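Local coordinates for protein nicotinate-nucleotide pyrophosphorylase (Francisella tularensis subsp. tularensis, PDB 3TQV) that probably transfers a phosphoribosyl group to quinolinate with loss of carbon dioxide, giving nicotinate mononucleotide on the pathway to NAD, at residues N12-P15 against N16-T20. Sequence-based numbering, arbitrary orientation.
Sequences NKVP and NDIVT
The carboxylate of Asp17 is met at OD1 from two sides, by Pro15 CB, 3.4 Å from Asp17 OD1, and by the backbone N of Ile18; each is tilted less than 30° from the carboxylate plane, nearer the plane than over a face. The second approach is a weak hydrogen bond, Ile18 N to Asp17 OD1 at 2.8 Å. A chi1 of 56° tucks the carboxylate between its own backbone N and carbonyl carbon, turning OD1 back toward Pro15, beside the start of the helix. The amide of Asn16 is met at its oxygen: Lys13 CE approaches Asn16 OD1 at 3.2 Å, off to one side of the amide plane but nearer the plane than a face. The bent end of the lysine chain carries NZ past the same oxygen, without a hydrogen bond.

Pro15 holds the N-cap position. Pro15 O accepts the first helical bond from Val19 N (3.1 Å, 157°), plus a weak one from Ile18 N. Val14 lays CG1 against both Val19 CG2 (3.8 Å) and Ile18 CG2 (4.0 Å), forming a small apolar patch where the extended lead-in bends into the helix.

The start of helix 16-31 packs Val19 and Thr20 on helix 61-71, where Asp62 forms a long, weak ion pair with Lys13, while the lead-in residues Val14 and Pro15 touch Tyr154 and Leu150 of helix 149-159.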
loop_
_atom_site.group_PDB
_atom_site.type_symbol
_atom_site.label_atom_id
_atom_site.label_comp_id
_atom_site.label_asym_id
_atom_site.label_seq_id
_atom_site.Cartn_x
_atom_site.Cartn_y
_atom_site.Cartn_z
ATOM N N ASN B 12 1.861 17.509 9.459
ATOM C CA ASN B 12 3.305 17.663 9.539
ATOM C C ASN B 12 3.956 16.755 10.585
ATOM O O ASN B 12 5.146 16.841 10.849
ATOM C CB ASN B 12 3.669 19.138 9.730
ATOM C CG ASN B 12 3.524 19.935 8.443
ATOM O OD1 ASN B 12 3.961 19.495 7.382
ATOM N ND2 ASN B 12 2.894 21.106 8.527
ATOM N N LYS B 13 3.148 15.875 11.157
ATOM C CA LYS B 13 3.632 14.801 12.006
ATOM C C LYS B 13 2.488 13.823 12.223
ATOM O O LYS B 13 1.342 14.230 12.326
ATOM C CB LYS B 13 4.126 15.332 13.351
ATOM C CG LYS B 13 4.658 14.230 14.266
ATOM C CD LYS B 13 4.397 14.518 15.739
ATOM C CE LYS B 13 4.917 13.392 16.629
ATOM N NZ LYS B 13 6.357 13.109 16.378
ATOM N N VAL B 14 2.799 12.535 12.281
ATOM C CA VAL B 14 1.798 11.516 12.571
ATOM C C VAL B 14 1.699 11.335 14.073
ATOM O O VAL B 14 2.717 11.222 14.750
ATOM C CB VAL B 14 2.166 10.163 11.929
ATOM C CG1 VAL B 14 1.101 9.091 12.245
ATOM C CG2 VAL B 14 2.362 10.333 10.430
ATOM N N PRO B 15 0.468 11.307 14.606
ATOM C CA PRO B 15 0.371 11.247 16.069
ATOM C C PRO B 15 1.034 9.983 16.602
ATOM O O PRO B 15 0.948 8.919 15.976
ATOM C CB PRO B 15 -1.144 11.235 16.327
ATOM C CG PRO B 15 -1.747 11.825 15.071
ATOM C CD PRO B 15 -0.857 11.343 13.961
ATOM N N ASN B 16 1.687 10.111 17.749
ATOM C CA ASN B 16 2.432 9.014 18.335
ATOM C C ASN B 16 1.612 7.753 18.530
ATOM O O ASN B 16 2.071 6.664 18.195
ATOM C CB ASN B 16 3.053 9.442 19.662
ATOM C CG ASN B 16 4.014 10.603 19.507
ATOM O OD1 ASN B 16 4.618 10.801 18.449
ATOM N ND2 ASN B 16 4.163 11.379 20.568
ATOM N N ASP B 17 0.406 7.893 19.073
ATOM C CA ASP B 17 -0.434 6.728 19.330
ATOM C C ASP B 17 -0.721 5.926 18.058
ATOM O O ASP B 17 -0.830 4.705 18.110
ATOM C CB ASP B 17 -1.724 7.093 20.093
ATOM C CG ASP B 17 -2.561 8.170 19.398
ATOM O OD1 ASP B 17 -2.198 8.603 18.287
ATOM O OD2 ASP B 17 -3.599 8.583 19.970
ATOM N N ILE B 18 -0.820 6.616 16.922
ATOM C CA ILE B 18 -1.003 5.963 15.629
ATOM C C ILE B 18 0.299 5.312 15.122
ATOM O O ILE B 18 0.280 4.246 14.515
ATOM C CB ILE B 18 -1.518 6.956 14.570
ATOM C CG1 ILE B 18 -2.907 7.466 14.931
ATOM C CG2 ILE B 18 -1.553 6.312 13.190
ATOM C CD1 ILE B 18 -4.003 6.445 14.711
ATOM N N VAL B 19 1.435 5.951 15.356
ATOM C CA VAL B 19 2.706 5.341 14.995
ATOM C C VAL B 19 2.909 4.080 15.830
ATOM O O VAL B 19 3.284 3.025 15.314
ATOM C CB VAL B 19 3.886 6.315 15.194
ATOM C CG1 VAL B 19 5.199 5.566 15.242
ATOM C CG2 VAL B 19 3.897 7.366 14.087
ATOM N N THR B 20 2.632 4.195 17.123
ATOM C CA THR B 20 2.797 3.084 18.036
ATOM C C THR B 20 1.963 1.873 17.620
ATOM O O THR B 20 2.491 0.772 17.462
ATOM C CB THR B 20 2.455 3.494 19.491
ATOM O OG1 THR B 20 3.409 4.460 19.954
ATOM C CG2 THR B 20 2.473 2.276 20.426
#